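Local coordinates for 2-C-methyl-D-erythritol 2,4-cyclodiphosphate synthase (Thermus thermophilus, PDB 1IV3), which catalyses the metal-dependent conversion of 4-diphosphocytidyl-2-C-methyl-D-erythritol 2-phosphate to 2-C-methyl-D-erythritol 2,4-cyclodiphosphate with release of CMP, a step in non-mevalonate isoprenoid synthesis, at residues G37-H42 and V142-V147. The protein carries 3 engineered substitutions. Sequence-based numbering, arbitrary orientation.
Engineered in segment 37-42: M41 (natural residue Leu). With MG (magnesium ion), chain G.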
ATOM      1  N   GLY A  37      11.519   9.890 -13.818  1.00 20.89           N
ATOM      2  CA  GLY A  37      11.370   9.529 -12.422  1.00 18.80           C
ATOM      3  C   GLY A  37      10.092   9.990 -11.753  1.00 18.78           C
ATOM      4  O   GLY A  37      10.050  10.127 -10.512  1.00 17.29           O
ATOM      5  N   ASP A  38       9.037  10.221 -12.527  1.00 11.47           N
ATOM      6  CA  ASP A  38       7.751  10.632 -11.970  1.00  9.78           C
ATOM      7  C   ASP A  38       7.037   9.455 -11.300  1.00 11.65           C
ATOM      8  O   ASP A  38       6.357   8.633 -11.931  1.00 12.37           O
ATOM      9  CB  ASP A  38       6.855  11.189 -13.070  1.00  8.90           C
ATOM     10  CG  ASP A  38       5.603  11.887 -12.594  1.00 11.76           C
ATOM     11  OD1 ASP A  38       4.965  11.449 -11.609  1.00 10.85           O
ATOM     12  OD2 ASP A  38       5.231  12.883 -13.259  1.00 10.90           O
ATOM     13  N   ALA A  39       7.220   9.357  -9.986  1.00 11.99           N
ATOM     14  CA  ALA A  39       6.745   8.202  -9.230  1.00 14.08           C
ATOM     15  C   ALA A  39       5.231   8.068  -9.253  1.00  9.22           C
ATOM     16  O   ALA A  39       4.682   6.962  -9.233  1.00 10.36           O
ATOM     17  CB  ALA A  39       7.303   8.346  -7.819  1.00  8.17           C
ATOM     18  N   ALA A  40       4.514   9.191  -9.257  1.00  9.35           N
ATOM     19  CA  ALA A  40       3.057   9.213  -9.340  1.00  9.96           C
ATOM     20  C   ALA A  40       2.604   8.551 -10.639  1.00 10.47           C
ATOM     21  O   ALA A  40       1.813   7.619 -10.662  1.00  9.96           O
ATOM     22  CB  ALA A  40       2.502  10.636  -9.314  1.00 11.60           C
ATOM     23  N   MET A  41       3.151   9.068 -11.747  1.00  9.09           N
ATOM     24  CA  MET A  41       2.808   8.486 -13.038  1.00  6.93           C
ATOM     25  C   MET A  41       3.157   7.001 -13.061  1.00  9.30           C
ATOM     26  O   MET A  41       2.378   6.178 -13.545  1.00  8.94           O
ATOM     27  CB  MET A  41       3.541   9.166 -14.194  1.00 11.62           C
ATOM     28  CG  MET A  41       3.067  10.542 -14.607  1.00 25.37           C
ATOM     29  SD  MET A  41       1.464  10.621 -15.441  1.00  3.68           S
ATOM     30  CE  MET A  41       0.416  11.130 -14.136  1.00  7.68           C
ATOM     31  N   HIS A  42       4.331   6.615 -12.557  1.00 10.78           N
ATOM     32  CA  HIS A  42       4.709   5.202 -12.663  1.00  8.76           C
ATOM     33  C   HIS A  42       3.805   4.288 -11.840  1.00  9.82           C
ATOM     34  O   HIS A  42       3.389   3.238 -12.331  1.00  9.44           O
ATOM     35  CB  HIS A  42       6.153   4.993 -12.212  1.00  9.38           C
ATOM     36  CG  HIS A  42       7.111   5.583 -13.191  1.00 13.52           C
ATOM     37  ND1 HIS A  42       8.469   5.581 -13.028  1.00 22.85           N
ATOM     38  CD2 HIS A  42       6.862   6.202 -14.379  1.00 16.07           C
ATOM     39  CE1 HIS A  42       9.044   6.173 -14.066  1.00 30.35           C
ATOM     40  NE2 HIS A  42       8.088   6.561 -14.898  1.00 21.89           N
ATOM     41  N   VAL A 142      11.588   9.727  -3.291  1.00 13.94           N
ATOM     42  CA  VAL A 142      10.165  10.020  -3.478  1.00 12.96           C
ATOM     43  C   VAL A 142       9.460   8.670  -3.602  1.00 17.42           C
ATOM     44  O   VAL A 142       9.973   7.811  -4.346  1.00 16.27           O
ATOM     45  CB  VAL A 142       9.899  10.914  -4.686  1.00 15.41           C
ATOM     46  CG1 VAL A 142      10.545  10.364  -5.971  1.00 14.35           C
ATOM     47  CG2 VAL A 142       8.400  11.106  -4.878  1.00 12.81           C
ATOM     48  N   GLN A 143       8.353   8.459  -2.888  1.00 12.08           N
ATOM     49  CA  GLN A 143       7.666   7.174  -3.021  1.00  9.60           C
ATOM     50  C   GLN A 143       6.224   7.433  -3.457  1.00 19.88           C
ATOM     51  O   GLN A 143       5.655   8.447  -3.036  1.00 16.11           O
ATOM     52  CB  GLN A 143       7.652   6.394  -1.723  1.00 11.24           C
ATOM     53  CG  GLN A 143       9.028   6.189  -1.104  1.00 13.95           C
ATOM     54  CD  GLN A 143       8.972   5.719   0.343  1.00 22.76           C
ATOM     55  OE1 GLN A 143       9.277   6.448   1.291  1.00 23.19           O
ATOM     56  NE2 GLN A 143       8.562   4.468   0.527  1.00 17.03           N
ATOM     57  N   ALA A 144       5.641   6.552  -4.263  1.00 10.14           N
ATOM     58  CA  ALA A 144       4.226   6.672  -4.588  1.00  7.94           C
ATOM     59  C   ALA A 144       3.590   5.299  -4.441  1.00  9.32           C
ATOM     60  O   ALA A 144       4.234   4.321  -4.824  1.00 13.85           O
ATOM     61  CB  ALA A 144       3.985   7.178  -6.006  1.00 11.78           C
ATOM     62  N   ARG A 145       2.367   5.251  -3.925  1.00  8.30           N
ATOM     63  CA  ARG A 145       1.579   4.017  -3.965  1.00  7.08           C
ATOM     64  C   ARG A 145       0.172   4.388  -4.387  1.00  9.22           C
ATOM     65  O   ARG A 145      -0.346   5.415  -3.923  1.00 11.72           O
ATOM     66  CB  ARG A 145       1.599   3.296  -2.615  1.00 14.51           C
ATOM     67  CG  ARG A 145       3.022   3.028  -2.119  1.00 14.19           C
ATOM     68  CD  ARG A 145       3.014   2.161  -0.857  1.00 19.65           C
ATOM     69  NE  ARG A 145       4.392   1.715  -0.590  1.00 23.33           N
ATOM     70  CZ  ARG A 145       5.206   2.496   0.112  1.00 27.80           C
ATOM     71  NH1 ARG A 145       4.751   3.654   0.571  1.00 19.45           N
ATOM     72  NH2 ARG A 145       6.446   2.097   0.349  1.00 46.83           N
ATOM     73  N   ALA A 146      -0.396   3.581  -5.286  1.00  6.29           N
ATOM     74  CA  ALA A 146      -1.653   3.934  -5.919  1.00  9.49           C
ATOM     75  C   ALA A 146      -2.614   2.746  -6.005  1.00 12.34           C
ATOM     76  O   ALA A 146      -2.130   1.649  -6.282  1.00 10.60           O
ATOM     77  CB  ALA A 146      -1.452   4.457  -7.347  1.00 10.13           C
ATOM     78  N   VAL A 147      -3.904   3.023  -5.810  1.00  9.34           N
ATOM     79  CA  VAL A 147      -4.951   2.026  -6.103  1.00  8.52           C
ATOM     80  C   VAL A 147      -5.860   2.615  -7.172  1.00  9.02           C
ATOM     81  O   VAL A 147      -6.227   3.804  -7.101  1.00  9.73           O
ATOM     82  CB  VAL A 147      -5.775   1.652  -4.859  1.00 11.91           C
ATOM     83  CG1 VAL A 147      -6.730   0.507  -5.097  1.00 17.04           C
ATOM     84  CG2 VAL A 147      -4.845   1.257  -3.710  1.00 12.31           C
TER
HETATM   85 MG    MG G1561       9.599   5.095 -11.500  1.00 23.06          MG
HETATM   86  O   HOH W   1      10.597   3.151 -12.317  1.00 38.40           O
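A39 lowers its methyl onto the strand between two side chains of the same strand face, a compact example of how small residues bring a helix start close to a sheet. Its CB lies 4.0 Å from A144 CB. Both methyls of V142, CG1 between the backbone N and the carbonyl carbon and CG2 anti to the N, face A39 CB at 4.2 Å. The A144 methyl also rests against the backbone of the first helical turn, its CB 3.3 Å from A39 O and 3.9 Å from A40 N; with such short side chains the backbones approach to 5.5 Å between the CA atoms of A39 and A144. No hydrogen bond joins 37-42 to 142-147; methyl groups meet each other and the backbone of the first turn.

Polar groups take the other side of the turn. D38 is the N-cap: its OD1 accepts from the backbone N of M41 (an engineered residue) at 3.0 Å, nearly straight with an N-H...O angle of 177°, from above the carboxylate plane. D38 O lies over one face of the H42 ring, near its rim. H42 ND1 binds magnesium at 2.0 Å, with D8, H10 and a water as further ligands, while S73 OG is hydrogen-bonded to NE2.

On the far sheet face, R145 forms a salt bridge with E7 of a second subunit. Helix 39-50 thus begins over central strand 141-150, flanked by strand 3-14, which supplies D8 and H10, and strand 91-99, whose L98 touches A40 and A144.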